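Local coordinates for protein transcriptional activator TenA-1 (Sulfolobus solfataricus P2, PDB 2QZC) that is a TenA-family protein with a heme oxygenase-like helical fold, probably a thiaminase-like enzyme that breaks down thiamin or related pyrimidines, at residues M55-L59 / F130-W134; L11-V15 / L189-I193; I46-K50 / I103-N109. All blocks are in the same frame, centred on the assembly; numbering follows the deposited sequence. Where two conformers were deposited one is given.

Contact 1 of 3, residues M55-L59 / F130-W134; sequences MLRAL and FLVAW
Trp134 NE1 is the polar atom enclosed here, and its neighbours across the contact are a chalcogen and carbons: SE of selenomethionine Met55 lies 3.5 Å from Trp134 NE1, with Met55 CG equally near. The selenium meets the rim of the indole near its plane, 88° off the normal of the five-membered ring, which makes this a Met-aromatic contact of the edge kind. The Met55 chain runs at roughly a right angle to the indole, and its bend at chi3 leaves CE at 4.1 Å from Trp134 NE1.

One turn before Trp134, Phe130 also faces helix 38-63. The two aromatic rings brace each other, since Phe130 CE2 stands 3.4 Å above the plane of the Trp134 indole, toward its rim. Leu59 enters from the other helix on this same side of the indole. Its CG swings away from the backbone N (chi1 173°), which carries CD1 over the six-membered ring of Trp134 in a CH-pi contact while keeping Leu59 CD1 within 3.9 Å of Phe130 CE2. Ala58 CB completes the apolar surface, 3.7 Å from Phe130 CE1.

The axes of segments 55-59 and 130-134 approach to 11.5 Å with directions 155° apart, roughly antiparallel over this part of helices 38-63 and 127-148, and the large rings bridge the gap. Leu119 packs on Ala58, while Ile74 and Ile175 pack on Trp134, and bury the contact in the core of the all-helical, heme oxygenase-like fold.

No hydrogen bond spans the contact, and the buried Trp134 NE1 has no hydrogen-bonding partner in the model. Cohesion therefore rests on fitted apolar surfaces; the indole N-H is directed toward the selenium, a soft neighbour that may ease its burial but probably does not replace a hydrogen-bond acceptor.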
# COMPACT_ATOMS: atom_id res chain seq x y z
N MSE A 55 -5.58 -2.18 10.62
CA MSE A 55 -4.31 -2.91 10.37
C MSE A 55 -3.78 -2.62 8.95
O MSE A 55 -2.59 -2.38 8.77
CB MSE A 55 -4.56 -4.41 10.53
CG MSE A 55 -3.37 -5.27 10.44
SE MSE A 55 -3.86 -7.13 9.95
CE MSE A 55 -4.18 -6.85 8.07
N LEU A 56 -4.67 -2.61 7.98
CA LEU A 56 -4.27 -2.31 6.59
C LEU A 56 -3.82 -0.87 6.48
O LEU A 56 -2.80 -0.57 5.80
CB LEU A 56 -5.42 -2.57 5.63
CG LEU A 56 -5.78 -4.03 5.40
CD1 LEU A 56 -7.08 -4.15 4.64
CD2 LEU A 56 -4.69 -4.76 4.67
N ARG A 57 -4.55 0.07 7.12
CA ARG A 57 -4.11 1.47 7.08
C ARG A 57 -2.73 1.65 7.70
O ARG A 57 -1.84 2.37 7.17
CB ARG A 57 -5.15 2.38 7.71
CG ARG A 57 -6.44 2.43 6.89
CD ARG A 57 -7.44 3.33 7.61
NE ARG A 57 -8.75 3.39 6.95
CZ ARG A 57 -9.04 4.15 5.89
NH1 ARG A 57 -8.14 4.93 5.36
NH2 ARG A 57 -10.26 4.16 5.37
N ALA A 58 -2.51 0.99 8.83
CA ALA A 58 -1.19 1.03 9.50
C ALA A 58 -0.09 0.41 8.63
O ALA A 58 0.98 0.99 8.49
CB ALA A 58 -1.31 0.31 10.87
N LEU A 59 -0.40 -0.70 7.98
CA LEU A 59 0.55 -1.32 7.02
C LEU A 59 0.94 -0.34 5.91
O LEU A 59 2.12 -0.22 5.56
CB LEU A 59 -0.03 -2.58 6.37
CG LEU A 59 0.74 -3.25 5.22
CD1 LEU A 59 2.13 -3.63 5.71
CD2 LEU A 59 -0.07 -4.42 4.70
N PHE A 130 6.87 -1.44 13.35
CA PHE A 130 5.56 -1.89 12.91
C PHE A 130 5.57 -3.37 12.54
O PHE A 130 4.68 -4.13 12.91
CB PHE A 130 5.02 -1.06 11.74
CG PHE A 130 3.79 -1.67 11.11
CD1 PHE A 130 2.56 -1.55 11.75
CD2 PHE A 130 3.88 -2.53 9.98
CE1 PHE A 130 1.43 -2.17 11.23
CE2 PHE A 130 2.75 -3.16 9.50
CZ PHE A 130 1.55 -2.98 10.12
N LEU A 131 6.57 -3.78 11.75
CA LEU A 131 6.67 -5.17 11.30
C LEU A 131 6.70 -6.15 12.46
O LEU A 131 5.98 -7.15 12.44
CB LEU A 131 7.91 -5.31 10.36
CG LEU A 131 8.17 -6.64 9.76
CD1 LEU A 131 7.00 -7.20 8.93
CD2 LEU A 131 9.46 -6.49 8.92
N VAL A 132 7.48 -5.84 13.49
CA VAL A 132 7.52 -6.67 14.67
C VAL A 132 6.14 -6.65 15.37
O VAL A 132 5.64 -7.71 15.79
CB VAL A 132 8.68 -6.30 15.61
CG1 VAL A 132 8.62 -7.00 16.94
CG2 VAL A 132 10.03 -6.60 14.89
N ALA A 133 5.51 -5.46 15.48
CA ALA A 133 4.20 -5.37 16.11
C ALA A 133 3.11 -6.13 15.39
O ALA A 133 2.14 -6.57 16.00
CB ALA A 133 3.80 -3.90 16.25
N TRP A 134 3.24 -6.25 14.07
CA TRP A 134 2.27 -6.88 13.18
C TRP A 134 2.43 -8.40 13.08
O TRP A 134 1.49 -9.10 12.74
CB TRP A 134 2.48 -6.24 11.79
CG TRP A 134 1.51 -6.58 10.73
CD1 TRP A 134 0.16 -6.72 10.86
CD2 TRP A 134 1.80 -6.80 9.34
NE1 TRP A 134 -0.40 -6.97 9.63
CE2 TRP A 134 0.57 -7.03 8.68
CE3 TRP A 134 2.99 -6.78 8.60
CZ2 TRP A 134 0.50 -7.32 7.28
CZ3 TRP A 134 2.92 -7.04 7.21
CH2 TRP A 134 1.69 -7.29 6.59

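Contact 2 of 3, residues L11-V15 / L189-I193; sequences LINGV and LNIFI
The Phe192 ring takes Leu11 on one face and Val15 at its edge. Leu11 CB stands almost exactly over the middle of that face, 3.6 Å from the centroid of the Phe192 ring and 5° off its normal, a well-centred CH-pi contact. Near the ring plane, Val15 CG1 comes to 3.5 Å from Phe192 CD1, its side chain at about a right angle to the phenylalanine. Ile12 adds a looser touch at Phe192 CZ through its CG1 branch.

Phe192 reaches this position because its CG is turned away from the backbone N (chi1 -171°), carrying the ring across to the first helix. The branches of Leu11 divide the work: CD1 extends the cover of the same face, above the CD2-CE2 side of the Phe192 ring, whereas Leu11 CD2 settles 3.9 Å from Leu189 CA. Leu189 returns the contact with CD1, which lies 3.7 Å from Leu11 O and 4.0 Å from Gly14 CA; with no side chain on Gly14, the leucine methyls rest directly against its backbone. Farther along, Val15 and Ile193 lie alongside one another, pointing opposite ways, with Val15 CG1 at 3.6 Å from Ile193 CG1.

Close backbones accompany this packing, Leu11 CA to Leu189 CA being 6.1 Å. Trp19 touches both Ile12 and Phe192, and Val132 and Pro136 of helix 127-148 also meet Phe192. The contact is apolar helix packing that fastens the N-terminal helix 6-14 onto the long last helix 186-208, within the all-helical, heme oxygenase-like fold of the TenA family.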
# COMPACT_ATOMS: atom_id res chain seq x y z
N LEU A 11 11.60 -14.46 18.65
CA LEU A 11 10.54 -13.60 19.19
C LEU A 11 9.53 -14.48 19.92
O LEU A 11 9.17 -14.15 21.05
CB LEU A 11 9.88 -12.78 18.09
CG LEU A 11 10.73 -11.63 17.53
CD1 LEU A 11 10.26 -11.16 16.15
CD2 LEU A 11 10.79 -10.45 18.51
N ILE A 12 9.08 -15.57 19.31
CA ILE A 12 8.15 -16.48 19.97
C ILE A 12 8.74 -17.02 21.28
O ILE A 12 8.07 -17.01 22.32
CB ILE A 12 7.69 -17.61 19.02
CG1 ILE A 12 6.80 -17.04 17.91
CG2 ILE A 12 6.97 -18.70 19.80
CD1 ILE A 12 6.51 -18.04 16.77
N ASN A 13 9.99 -17.50 21.25
CA ASN A 13 10.58 -18.02 22.49
C ASN A 13 10.69 -16.93 23.56
O ASN A 13 10.48 -17.19 24.75
CB ASN A 13 11.92 -18.75 22.20
CG ASN A 13 11.73 -20.05 21.41
OD1 ASN A 13 10.68 -20.69 21.50
ND2 ASN A 13 12.75 -20.45 20.66
N GLY A 14 10.94 -15.69 23.13
CA GLY A 14 11.01 -14.57 24.04
C GLY A 14 9.75 -14.16 24.77
O GLY A 14 9.83 -13.46 25.80
N VAL A 15 8.58 -14.57 24.28
CA VAL A 15 7.33 -14.28 25.00
C VAL A 15 6.96 -15.35 26.02
O VAL A 15 5.95 -15.21 26.72
CB VAL A 15 6.12 -14.00 24.03
CG1 VAL A 15 6.52 -13.00 22.94
CG2 VAL A 15 5.57 -15.25 23.38
N LEU A 189 11.49 -6.91 20.95
CA LEU A 189 10.82 -8.03 21.59
C LEU A 189 9.66 -7.54 22.47
O LEU A 189 8.59 -8.16 22.51
CB LEU A 189 11.81 -8.86 22.42
CG LEU A 189 11.24 -9.97 23.29
CD1 LEU A 189 10.43 -10.98 22.47
CD2 LEU A 189 12.40 -10.65 24.08
N ASN A 190 9.86 -6.43 23.18
CA ASN A 190 8.82 -5.88 24.05
C ASN A 190 7.59 -5.41 23.28
O ASN A 190 6.47 -5.58 23.76
CB ASN A 190 9.40 -4.79 24.94
CG ASN A 190 10.27 -5.38 26.06
OD1 ASN A 190 10.13 -6.55 26.41
ND2 ASN A 190 11.12 -4.53 26.65
N ILE A 191 7.80 -4.92 22.05
CA ILE A 191 6.68 -4.55 21.16
C ILE A 191 5.90 -5.82 20.78
O ILE A 191 4.66 -5.86 20.81
CB ILE A 191 7.18 -3.80 19.91
CG1 ILE A 191 7.73 -2.44 20.30
CG2 ILE A 191 6.05 -3.60 18.86
CD1 ILE A 191 8.54 -1.72 19.20
N PHE A 192 6.63 -6.87 20.36
CA PHE A 192 6.06 -8.16 19.99
C PHE A 192 5.25 -8.72 21.17
O PHE A 192 4.11 -9.21 21.00
CB PHE A 192 7.19 -9.11 19.60
CG PHE A 192 6.78 -10.42 18.99
CD1 PHE A 192 6.55 -11.53 19.79
CD2 PHE A 192 6.70 -10.58 17.59
CE1 PHE A 192 6.21 -12.76 19.23
CE2 PHE A 192 6.39 -11.80 17.03
CZ PHE A 192 6.14 -12.90 17.87
N ILE A 193 5.82 -8.67 22.37
CA ILE A 193 5.12 -9.15 23.59
C ILE A 193 3.78 -8.40 23.78
O ILE A 193 2.76 -9.02 24.03
CB ILE A 193 5.99 -9.00 24.87
CG1 ILE A 193 7.18 -9.99 24.82
CG2 ILE A 193 5.15 -9.18 26.15
CD1 ILE A 193 8.27 -9.73 25.86

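Contact 3 of 3, residues I46-K50 / I103-N109; sequences IQDGK and IVKTGYN. With IMD (imidazole), chain C.
Two successive bends, at chi3 (76°) and chi4 (66°), curl Lys50 back so that its ammonium group reaches the backbone of Ile103 and Thr106. Gln47 folds at chi2 and brings its amide to the same connection, which joins helix 100-105 to helix 110-125 and ends in an Asn109 N-cap, whose OD1 binds Asn112 N.

Lys50 NZ donates to Ile103 O at 3.0 Å and to Thr106 O at 2.8 Å, the second bond approaching the oxygen almost head-on, in line with its C=O bond. These carbonyls lie at and just beyond the C-terminal end of helix 100-105, where positive charge is probably welcome. Lys50 CE is centred over one face of the Tyr108 ring, 3.8 Å from its centroid, and Lys50 NZ adds a cation-pi contact. Tyr108 OH is hydrogen-bonded to Asp54 OD2, which holds the far end of the ring.

Gln47 uses both ends of its amide. NE2 donates to Gly107 O at 3.0 Å in an almost straight bond (177°) lying in the amide plane, while OE1 accepts from Asn109 N at 3.0 Å, that donor standing above its carbonyl plane. Asn112 ND2 is a further partner of Gln47 OE1, so the oxygen is gripped twice and the amide's rotation fixed. Beside them Ile46 CG2 packs 3.7 Å from Thr106 CB.

On another side of helix 38-63, an imidazole, probably from the crystallisation liquor, may mark a pocket: it is also hydrogen-bonded to Glu199 OE2, and its N3 donates to Asp48 OD1 at 2.7 Å.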
# COMPACT_ATOMS: atom_id res chain seq x y z
N ILE A 46 -17.23 -9.07 13.92
CA ILE A 46 -17.48 -7.65 13.79
C ILE A 46 -16.27 -6.86 14.29
O ILE A 46 -15.74 -5.98 13.58
CB ILE A 46 -18.75 -7.23 14.51
CG1 ILE A 46 -19.99 -7.87 13.84
CG2 ILE A 46 -18.90 -5.71 14.53
CD1 ILE A 46 -21.26 -7.77 14.76
N GLN A 47 -15.74 -7.23 15.45
CA GLN A 47 -14.52 -6.56 15.94
C GLN A 47 -13.35 -6.78 14.99
O GLN A 47 -12.56 -5.85 14.74
CB GLN A 47 -14.13 -7.05 17.35
CG GLN A 47 -15.10 -6.60 18.42
CD GLN A 47 -15.27 -5.11 18.52
OE1 GLN A 47 -14.29 -4.38 18.76
NE2 GLN A 47 -16.51 -4.62 18.28
N ASP A 48 -13.20 -7.99 14.46
CA ASP A 48 -12.13 -8.27 13.51
C ASP A 48 -12.29 -7.44 12.23
O ASP A 48 -11.28 -6.97 11.67
CB ASP A 48 -12.06 -9.77 13.21
CG ASP A 48 -11.00 -10.13 12.23
OD1 ASP A 48 -9.82 -9.99 12.58
OD2 ASP A 48 -11.36 -10.54 11.11
N GLY A 49 -13.52 -7.20 11.80
CA GLY A 49 -13.80 -6.35 10.61
C GLY A 49 -13.29 -4.93 10.80
O GLY A 49 -12.79 -4.29 9.85
N LYS A 50 -13.41 -4.42 12.02
CA LYS A 50 -12.91 -3.08 12.36
C LYS A 50 -11.38 -3.12 12.43
O LYS A 50 -10.70 -2.25 11.88
CB LYS A 50 -13.47 -2.61 13.69
CG LYS A 50 -15.01 -2.52 13.72
CD LYS A 50 -15.52 -1.80 14.95
CE LYS A 50 -15.37 -0.30 14.91
NZ LYS A 50 -16.23 0.32 13.85
N ILE A 103 -20.47 -3.35 10.74
CA ILE A 103 -19.05 -3.19 11.10
C ILE A 103 -18.74 -1.74 11.41
O ILE A 103 -18.15 -1.44 12.45
CB ILE A 103 -18.14 -3.77 10.02
CG1 ILE A 103 -18.35 -5.30 9.96
CG2 ILE A 103 -16.67 -3.47 10.35
CD1 ILE A 103 -17.71 -5.95 8.81
N VAL A 104 -19.18 -0.82 10.53
CA VAL A 104 -18.92 0.59 10.70
C VAL A 104 -19.59 1.20 11.90
O VAL A 104 -18.96 1.97 12.64
CB VAL A 104 -19.32 1.38 9.40
CG1 VAL A 104 -19.32 2.89 9.66
CG2 VAL A 104 -18.41 0.98 8.28
N LYS A 105 -20.85 0.82 12.14
CA LYS A 105 -21.65 1.41 13.20
C LYS A 105 -21.39 0.83 14.59
O LYS A 105 -21.62 1.53 15.58
CB LYS A 105 -23.15 1.37 12.88
CG LYS A 105 -23.54 2.28 11.68
N THR A 106 -20.87 -0.40 14.66
CA THR A 106 -20.52 -1.01 15.96
C THR A 106 -19.23 -0.33 16.44
O THR A 106 -18.34 -0.05 15.65
CB THR A 106 -20.30 -2.51 15.83
OG1 THR A 106 -21.52 -3.10 15.33
CG2 THR A 106 -19.99 -3.15 17.20
N GLY A 107 -19.17 -0.01 17.72
CA GLY A 107 -17.96 0.59 18.26
C GLY A 107 -16.88 -0.45 18.49
O GLY A 107 -17.08 -1.66 18.33
N TYR A 108 -15.70 0.02 18.83
CA TYR A 108 -14.63 -0.86 19.23
C TYR A 108 -14.81 -1.25 20.71
O TYR A 108 -15.25 -0.42 21.51
CB TYR A 108 -13.28 -0.16 19.20
CG TYR A 108 -12.76 0.34 17.86
CD1 TYR A 108 -13.06 1.63 17.43
CD2 TYR A 108 -11.95 -0.43 17.06
CE1 TYR A 108 -12.54 2.13 16.26
CE2 TYR A 108 -11.43 0.05 15.86
CZ TYR A 108 -11.72 1.33 15.48
OH TYR A 108 -11.22 1.87 14.31
N ASN A 109 -14.46 -2.47 21.08
CA ASN A 109 -14.23 -2.73 22.49
C ASN A 109 -12.85 -2.12 22.89
O ASN A 109 -12.05 -1.69 22.04
CB ASN A 109 -14.40 -4.19 22.88
CG ASN A 109 -13.41 -5.14 22.25
OD1 ASN A 109 -12.25 -4.81 22.05
ND2 ASN A 109 -13.88 -6.38 21.96
N1 IMD C . -6.00 -10.05 15.56
C2 IMD C . -6.52 -10.39 14.40
N3 IMD C . -7.76 -9.95 14.39
C4 IMD C . -8.01 -9.30 15.53
C5 IMD C . -6.87 -9.35 16.29

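Contacts 1 and 3 share helix 38-63, contact 3 using an earlier part of it and contact 1 a later one; their centres are 18 Å apart, and in sequence their segments interleave: 46-50, 55-59, 103-109, 130-134. Contact 2 joins the first and last helices, so both other contacts fall between its segments in sequence. It touches contact 1 through helix 127-148, Ala133 CB lying 3.5 Å from Ile191 CG2, whereas contact 3 sits across the chain's centre, about 27 Å away between centres. Together they illustrate how one helical domain is tied together: an apolar core, an apolar joining of the first helix to the last and a polar anchoring of an interhelical loop.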